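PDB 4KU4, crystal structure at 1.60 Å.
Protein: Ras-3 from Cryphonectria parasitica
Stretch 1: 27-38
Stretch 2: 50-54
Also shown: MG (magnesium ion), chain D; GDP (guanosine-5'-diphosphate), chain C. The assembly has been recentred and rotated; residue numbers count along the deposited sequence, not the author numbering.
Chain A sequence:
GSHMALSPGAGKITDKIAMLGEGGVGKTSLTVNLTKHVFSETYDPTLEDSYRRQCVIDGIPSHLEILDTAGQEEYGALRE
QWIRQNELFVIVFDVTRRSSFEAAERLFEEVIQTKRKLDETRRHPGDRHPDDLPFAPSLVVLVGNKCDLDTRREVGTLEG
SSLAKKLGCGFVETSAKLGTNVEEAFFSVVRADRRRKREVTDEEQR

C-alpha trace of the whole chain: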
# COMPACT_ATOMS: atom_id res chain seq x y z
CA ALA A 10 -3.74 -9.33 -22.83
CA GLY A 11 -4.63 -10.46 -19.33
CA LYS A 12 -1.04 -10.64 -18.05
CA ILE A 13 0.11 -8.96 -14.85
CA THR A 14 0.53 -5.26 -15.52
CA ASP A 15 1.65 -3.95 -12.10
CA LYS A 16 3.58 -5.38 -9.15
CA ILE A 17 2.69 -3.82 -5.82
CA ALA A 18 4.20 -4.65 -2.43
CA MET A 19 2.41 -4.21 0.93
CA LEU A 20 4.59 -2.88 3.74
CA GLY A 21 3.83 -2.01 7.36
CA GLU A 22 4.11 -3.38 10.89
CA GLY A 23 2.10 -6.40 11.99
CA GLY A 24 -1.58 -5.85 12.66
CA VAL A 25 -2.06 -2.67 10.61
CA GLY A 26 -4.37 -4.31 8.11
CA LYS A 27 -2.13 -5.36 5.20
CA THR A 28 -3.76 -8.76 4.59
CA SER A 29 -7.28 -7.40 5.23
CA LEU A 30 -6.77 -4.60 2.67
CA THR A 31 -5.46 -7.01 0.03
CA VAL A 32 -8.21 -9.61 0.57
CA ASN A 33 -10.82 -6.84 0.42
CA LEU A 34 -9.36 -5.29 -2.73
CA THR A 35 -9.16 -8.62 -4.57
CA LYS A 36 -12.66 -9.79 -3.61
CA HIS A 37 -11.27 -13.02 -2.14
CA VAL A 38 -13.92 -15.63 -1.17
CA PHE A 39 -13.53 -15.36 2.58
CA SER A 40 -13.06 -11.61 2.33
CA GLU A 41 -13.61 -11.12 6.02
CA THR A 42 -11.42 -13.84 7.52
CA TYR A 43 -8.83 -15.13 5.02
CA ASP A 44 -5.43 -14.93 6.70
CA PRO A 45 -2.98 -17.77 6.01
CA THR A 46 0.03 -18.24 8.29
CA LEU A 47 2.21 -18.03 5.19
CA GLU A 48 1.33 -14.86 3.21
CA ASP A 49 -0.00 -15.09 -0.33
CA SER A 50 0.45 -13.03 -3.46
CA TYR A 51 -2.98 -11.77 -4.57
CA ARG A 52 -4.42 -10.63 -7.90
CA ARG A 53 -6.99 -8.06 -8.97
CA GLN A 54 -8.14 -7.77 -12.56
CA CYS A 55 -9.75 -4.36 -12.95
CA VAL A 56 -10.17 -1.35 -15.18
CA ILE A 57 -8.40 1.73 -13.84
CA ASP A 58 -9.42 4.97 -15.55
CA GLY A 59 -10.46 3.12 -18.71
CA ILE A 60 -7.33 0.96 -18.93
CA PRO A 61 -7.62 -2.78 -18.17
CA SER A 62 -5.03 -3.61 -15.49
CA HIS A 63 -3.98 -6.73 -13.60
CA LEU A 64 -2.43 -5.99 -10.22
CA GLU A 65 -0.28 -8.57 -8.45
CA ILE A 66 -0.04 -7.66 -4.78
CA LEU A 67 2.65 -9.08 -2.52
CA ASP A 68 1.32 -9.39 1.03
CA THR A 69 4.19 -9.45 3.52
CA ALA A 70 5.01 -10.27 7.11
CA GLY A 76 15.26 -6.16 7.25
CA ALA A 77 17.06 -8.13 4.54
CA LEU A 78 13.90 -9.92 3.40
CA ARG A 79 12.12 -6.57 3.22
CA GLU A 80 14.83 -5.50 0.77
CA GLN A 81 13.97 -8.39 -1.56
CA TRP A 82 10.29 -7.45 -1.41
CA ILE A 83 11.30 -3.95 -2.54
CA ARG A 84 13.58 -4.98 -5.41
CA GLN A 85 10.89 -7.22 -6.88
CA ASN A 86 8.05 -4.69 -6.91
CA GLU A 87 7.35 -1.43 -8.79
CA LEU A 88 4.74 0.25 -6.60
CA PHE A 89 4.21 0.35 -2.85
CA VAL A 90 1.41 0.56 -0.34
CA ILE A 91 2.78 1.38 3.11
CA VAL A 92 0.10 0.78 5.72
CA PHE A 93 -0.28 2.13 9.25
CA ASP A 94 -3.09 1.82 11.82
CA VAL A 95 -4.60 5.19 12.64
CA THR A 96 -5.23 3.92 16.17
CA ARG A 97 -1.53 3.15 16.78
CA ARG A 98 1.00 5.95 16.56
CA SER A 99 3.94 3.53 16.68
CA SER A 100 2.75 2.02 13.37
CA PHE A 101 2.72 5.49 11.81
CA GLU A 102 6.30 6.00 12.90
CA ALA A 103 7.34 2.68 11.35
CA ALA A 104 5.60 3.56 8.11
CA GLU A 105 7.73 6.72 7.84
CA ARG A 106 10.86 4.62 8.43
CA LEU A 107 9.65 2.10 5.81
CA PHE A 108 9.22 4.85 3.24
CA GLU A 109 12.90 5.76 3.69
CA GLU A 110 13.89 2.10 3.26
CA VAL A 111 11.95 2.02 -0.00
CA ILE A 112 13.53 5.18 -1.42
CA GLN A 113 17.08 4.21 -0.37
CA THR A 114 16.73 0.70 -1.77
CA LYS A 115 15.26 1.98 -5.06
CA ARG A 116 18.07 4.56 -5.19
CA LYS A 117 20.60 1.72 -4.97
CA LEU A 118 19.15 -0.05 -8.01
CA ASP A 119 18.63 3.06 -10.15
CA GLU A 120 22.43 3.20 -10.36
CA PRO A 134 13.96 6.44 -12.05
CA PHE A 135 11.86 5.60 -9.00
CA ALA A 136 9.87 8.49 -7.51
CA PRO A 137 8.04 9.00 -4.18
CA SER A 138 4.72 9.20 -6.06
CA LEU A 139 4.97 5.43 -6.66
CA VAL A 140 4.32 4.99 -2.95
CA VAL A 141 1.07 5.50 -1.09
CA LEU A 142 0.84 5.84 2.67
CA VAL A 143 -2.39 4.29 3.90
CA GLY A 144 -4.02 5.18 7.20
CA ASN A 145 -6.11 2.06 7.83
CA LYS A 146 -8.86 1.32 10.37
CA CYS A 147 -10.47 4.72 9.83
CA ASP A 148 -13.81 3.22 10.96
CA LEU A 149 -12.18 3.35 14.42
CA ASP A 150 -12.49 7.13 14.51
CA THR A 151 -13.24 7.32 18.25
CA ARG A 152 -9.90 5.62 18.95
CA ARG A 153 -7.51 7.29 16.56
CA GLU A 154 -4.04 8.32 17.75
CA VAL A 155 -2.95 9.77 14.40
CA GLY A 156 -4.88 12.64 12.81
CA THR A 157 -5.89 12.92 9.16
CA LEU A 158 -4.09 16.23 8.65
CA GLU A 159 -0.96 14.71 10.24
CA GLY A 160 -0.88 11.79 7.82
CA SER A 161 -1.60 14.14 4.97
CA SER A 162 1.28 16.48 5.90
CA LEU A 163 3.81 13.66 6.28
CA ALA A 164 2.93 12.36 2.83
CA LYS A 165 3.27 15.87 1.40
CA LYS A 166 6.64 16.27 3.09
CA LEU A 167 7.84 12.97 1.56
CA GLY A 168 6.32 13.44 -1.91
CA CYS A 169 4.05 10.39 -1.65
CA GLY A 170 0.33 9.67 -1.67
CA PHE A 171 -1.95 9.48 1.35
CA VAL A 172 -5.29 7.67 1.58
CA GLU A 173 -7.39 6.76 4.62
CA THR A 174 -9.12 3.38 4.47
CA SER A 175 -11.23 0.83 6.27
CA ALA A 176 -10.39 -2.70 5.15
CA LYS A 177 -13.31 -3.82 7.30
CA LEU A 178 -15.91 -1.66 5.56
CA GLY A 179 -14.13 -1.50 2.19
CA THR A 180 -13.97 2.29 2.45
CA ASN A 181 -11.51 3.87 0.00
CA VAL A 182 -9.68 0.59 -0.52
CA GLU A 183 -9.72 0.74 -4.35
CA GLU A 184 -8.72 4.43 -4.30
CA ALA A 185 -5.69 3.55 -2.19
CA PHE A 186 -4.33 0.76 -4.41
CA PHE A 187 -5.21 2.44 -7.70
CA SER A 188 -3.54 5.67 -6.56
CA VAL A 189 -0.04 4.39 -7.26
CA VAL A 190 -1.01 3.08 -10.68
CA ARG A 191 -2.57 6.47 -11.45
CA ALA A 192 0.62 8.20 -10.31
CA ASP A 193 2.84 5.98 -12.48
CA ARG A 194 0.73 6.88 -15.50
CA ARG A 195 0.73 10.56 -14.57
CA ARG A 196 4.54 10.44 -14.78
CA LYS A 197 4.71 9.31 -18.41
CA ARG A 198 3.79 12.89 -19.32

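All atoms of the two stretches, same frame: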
# COMPACT_ATOMS: atom_id res chain seq x y z
N LYS A 27 -2.64 -5.02 6.53
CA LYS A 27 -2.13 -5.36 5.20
C LYS A 27 -2.95 -6.47 4.50
O LYS A 27 -3.49 -6.27 3.40
CB LYS A 27 -0.65 -5.76 5.24
CG LYS A 27 0.28 -4.65 5.74
CD LYS A 27 1.74 -5.09 5.69
CE LYS A 27 2.02 -6.27 6.64
NZ LYS A 27 1.70 -5.91 8.05
N THR A 28 -3.02 -7.63 5.14
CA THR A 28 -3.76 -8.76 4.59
C THR A 28 -5.23 -8.43 4.34
O THR A 28 -5.77 -8.76 3.28
CB THR A 28 -3.68 -9.98 5.52
OG1 THR A 28 -2.31 -10.38 5.65
CG2 THR A 28 -4.48 -11.14 4.91
N SER A 29 -5.87 -7.78 5.31
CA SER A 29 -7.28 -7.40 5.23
C SER A 29 -7.54 -6.48 4.02
O SER A 29 -8.50 -6.69 3.28
CB SER A 29 -7.74 -6.74 6.54
OG SER A 29 -7.69 -7.67 7.61
N LEU A 30 -6.66 -5.50 3.82
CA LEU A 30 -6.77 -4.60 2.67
C LEU A 30 -6.68 -5.37 1.36
O LEU A 30 -7.47 -5.14 0.44
CB LEU A 30 -5.67 -3.54 2.73
CG LEU A 30 -5.87 -2.38 3.70
CD1 LEU A 30 -4.56 -1.65 3.91
CD2 LEU A 30 -6.93 -1.42 3.18
N THR A 31 -5.72 -6.28 1.27
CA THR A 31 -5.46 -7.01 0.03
C THR A 31 -6.60 -7.97 -0.30
O THR A 31 -6.99 -8.11 -1.45
CB THR A 31 -4.14 -7.80 0.10
OG1 THR A 31 -3.07 -6.94 0.53
CG2 THR A 31 -3.79 -8.36 -1.26
N VAL A 32 -7.10 -8.66 0.72
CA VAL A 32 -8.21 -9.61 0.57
C VAL A 32 -9.49 -8.86 0.19
O VAL A 32 -10.27 -9.31 -0.65
CB VAL A 32 -8.38 -10.42 1.89
CG1 VAL A 32 -9.68 -11.19 1.88
CG2 VAL A 32 -7.20 -11.35 2.10
N ASN A 33 -9.70 -7.70 0.80
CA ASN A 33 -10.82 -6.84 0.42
C ASN A 33 -10.72 -6.37 -1.03
O ASN A 33 -11.65 -6.55 -1.81
CB ASN A 33 -10.95 -5.65 1.38
CG ASN A 33 -12.16 -4.78 1.07
OD1 ASN A 33 -12.06 -3.78 0.33
ND2 ASN A 33 -13.30 -5.14 1.63
N LEU A 34 -9.57 -5.79 -1.39
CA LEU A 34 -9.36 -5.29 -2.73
C LEU A 34 -9.62 -6.36 -3.80
O LEU A 34 -10.25 -6.08 -4.80
CB LEU A 34 -7.94 -4.77 -2.89
CG LEU A 34 -7.57 -4.37 -4.31
CD1 LEU A 34 -8.20 -3.01 -4.65
CD2 LEU A 34 -6.06 -4.33 -4.44
N THR A 35 -9.11 -7.57 -3.57
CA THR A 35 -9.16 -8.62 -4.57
C THR A 35 -10.44 -9.44 -4.56
O THR A 35 -10.60 -10.33 -5.38
CB THR A 35 -7.94 -9.55 -4.47
OG1 THR A 35 -7.95 -10.20 -3.19
CG2 THR A 35 -6.66 -8.77 -4.64
N LYS A 36 -11.35 -9.13 -3.64
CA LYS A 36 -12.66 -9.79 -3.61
C LYS A 36 -12.50 -11.28 -3.36
O LYS A 36 -13.22 -12.11 -3.94
CB LYS A 36 -13.44 -9.51 -4.90
CG LYS A 36 -13.52 -8.03 -5.29
CD LYS A 36 -14.76 -7.36 -4.70
CE LYS A 36 -14.72 -5.85 -4.90
NZ LYS A 36 -14.50 -5.50 -6.34
N HIS A 37 -11.56 -11.63 -2.49
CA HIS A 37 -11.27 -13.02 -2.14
C HIS A 37 -12.51 -13.64 -1.48
O HIS A 37 -13.30 -12.92 -0.87
CB HIS A 37 -10.08 -13.03 -1.17
CG HIS A 37 -9.43 -14.38 -1.00
ND1 HIS A 37 -9.96 -15.37 -0.21
CD2 HIS A 37 -8.29 -14.88 -1.52
CE1 HIS A 37 -9.18 -16.43 -0.25
NE2 HIS A 37 -8.14 -16.15 -1.03
N VAL A 38 -12.68 -14.96 -1.60
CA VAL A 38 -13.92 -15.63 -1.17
C VAL A 38 -14.27 -15.51 0.31
O VAL A 38 -15.44 -15.40 0.68
CB VAL A 38 -13.97 -17.13 -1.55
CG1 VAL A 38 -14.46 -17.30 -2.97
CG2 VAL A 38 -12.62 -17.80 -1.32
N SER A 50 0.41 -14.10 -2.48
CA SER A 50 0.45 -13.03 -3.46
C SER A 50 -1.00 -13.05 -3.93
O SER A 50 -1.60 -14.12 -4.06
CB SER A 50 1.40 -13.34 -4.60
OG SER A 50 1.02 -12.65 -5.77
N TYR A 51 -1.57 -11.88 -4.18
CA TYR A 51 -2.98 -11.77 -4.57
C TYR A 51 -3.12 -11.04 -5.89
O TYR A 51 -2.25 -10.26 -6.26
CB TYR A 51 -3.78 -11.03 -3.49
CG TYR A 51 -3.86 -11.73 -2.16
CD1 TYR A 51 -4.91 -12.60 -1.88
CD2 TYR A 51 -2.89 -11.52 -1.18
CE1 TYR A 51 -4.99 -13.26 -0.67
CE2 TYR A 51 -2.97 -12.17 0.04
CZ TYR A 51 -4.01 -13.04 0.29
OH TYR A 51 -4.10 -13.68 1.50
N ARG A 52 -4.22 -11.27 -6.60
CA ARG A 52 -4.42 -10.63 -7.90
C ARG A 52 -5.76 -9.91 -7.97
O ARG A 52 -6.78 -10.39 -7.45
CB ARG A 52 -4.35 -11.66 -9.03
CG ARG A 52 -2.99 -12.31 -9.23
CD ARG A 52 -3.09 -13.54 -10.12
NE ARG A 52 -4.04 -14.51 -9.59
CZ ARG A 52 -3.80 -15.40 -8.64
NH1 ARG A 52 -2.60 -15.49 -8.05
NH2 ARG A 52 -4.77 -16.22 -8.26
N ARG A 53 -5.75 -8.77 -8.64
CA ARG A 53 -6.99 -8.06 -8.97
C ARG A 53 -6.97 -7.67 -10.45
O ARG A 53 -6.14 -6.88 -10.89
CB ARG A 53 -7.14 -6.81 -8.09
CG ARG A 53 -8.30 -5.87 -8.52
CD ARG A 53 -9.67 -6.41 -8.15
NE ARG A 53 -10.74 -5.62 -8.76
CZ ARG A 53 -11.35 -4.59 -8.18
NH1 ARG A 53 -12.29 -3.93 -8.83
NH2 ARG A 53 -11.01 -4.20 -6.96
N GLN A 54 -7.88 -8.25 -11.22
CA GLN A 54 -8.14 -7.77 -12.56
C GLN A 54 -9.14 -6.65 -12.40
O GLN A 54 -10.12 -6.79 -11.66
CB GLN A 54 -8.72 -8.88 -13.44
CG GLN A 54 -7.74 -10.00 -13.71
CD GLN A 54 -8.23 -10.97 -14.78
OE1 GLN A 54 -8.99 -11.90 -14.49
NE2 GLN A 54 -7.79 -10.75 -16.01
MG MG D . -0.91 -10.13 7.32
PB GDP C . -1.66 -7.30 9.06
O1B GDP C . -1.78 -8.19 7.85
O2B GDP C . -1.08 -5.95 8.64
O3B GDP C . -0.78 -7.95 10.11
O3A GDP C . -3.14 -7.05 9.67
PA GDP C . -4.46 -7.98 9.47
O1A GDP C . -5.07 -7.83 8.10
O2A GDP C . -4.20 -9.43 9.80
O5' GDP C . -5.48 -7.33 10.53
C5' GDP C . -5.10 -7.31 11.91
C4' GDP C . -6.37 -7.06 12.72
O4' GDP C . -6.86 -5.79 12.32
C3' GDP C . -7.47 -8.06 12.43
O3' GDP C . -8.17 -8.36 13.65
C2' GDP C . -8.39 -7.32 11.49
O2' GDP C . -9.74 -7.76 11.61
C1' GDP C . -8.23 -5.89 11.97
N9 GDP C . -8.44 -4.89 10.90
C8 GDP C . -7.78 -4.78 9.74
N7 GDP C . -8.23 -3.73 9.03
C5 GDP C . -9.20 -3.14 9.75
C6 GDP C . -10.10 -1.99 9.59
O6 GDP C . -10.05 -1.28 8.57
N1 GDP C . -10.96 -1.71 10.59
C2 GDP C . -11.04 -2.45 11.70
N2 GDP C . -11.95 -2.09 12.63
N3 GDP C . -10.25 -3.53 11.91
C4 GDP C . -9.34 -3.90 10.99
O HOH W 1 -2.38 -11.08 8.64
O HOH W 2 0.50 -9.98 9.01
O HOH W 3 -0.30 -12.15 6.90
O HOH W 4 0.46 -9.11 5.99

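The helix beginning at K27 runs alongside the strand 50-54 at a shallow angle of 34° between their N-to-C directions, with a closest axial approach of 8.1 Å. The two stretches together bury 432 Å², and most of the strand's share comes from Y51 and R53, whose CA-to-CB bonds point toward the helix, whereas those of S50 and R52 point away, as the alternation of a strand requires.

Packing around Y51 makes up the apolar part of the contact. Its ring lies against successive turns of the helix: T31 CG2 approaches Y51 CD2 to 3.3 Å, a tight contact, and V32 CG2 lies 4.0 Å from Y51 CE1. The methyl of T35 extends this surface toward the strand backbone: T35 CG2 lies 3.8 Å from Y51 CB, and T35 CG2 lies 3.2 Å from the carbonyl oxygen R52 O; being a carbon, it packs against that oxygen without hydrogen bonding to it. The hydroxyls of both threonines are turned back to their own helix, T31 OG1 donating to K27 O (3.0 Å) and T35 OG1 to T31 O (2.9 Å). T35 nevertheless meets the strand with both branches, since T35 OG1, while donating to T31 O, also lies beside the tyrosine ring, 4.1 Å from Y51 CD1.

The one aromatic pair is formed by H37 and Y51. H37 CD2 sits 3.8 Å from Y51 CE1, at the edge of the tyrosine ring and near its plane; with centroids 5.9 Å apart and planes at 73°, the arrangement is oblique. H37 follows the Schellman motif that closes the helix, in which K36 adopts positive phi and H37 N donates to V32 O at 3.2 Å.

Polar contact between the stretches rests on R53. Its NH2 donates to L34 O at 3.0 Å, the single hydrogen bond across the interface, with an N-H...acceptor angle of 135° that is well short of linear. This carbonyl near the end of the helix receives no backbone hydrogen bond from within its own stretch, so it is available to the guanidinium. R53 NE donates to Q54 O at 3.2 Å, tying the same side chain to its own strand. The amine of K36 lies over one face of the guanidinium, with K36 NZ 3.7 Å from R53 NH1, a close approach of like charges.

At the other end of the helix, nucleotide and metal take over. K27 N and K27 NZ each donate to GDP O2B at 2.8 Å, and T28 OG1 coordinates MG at 2.2 Å, while T28 CG2 reaches Y51 OH at 4.3 Å.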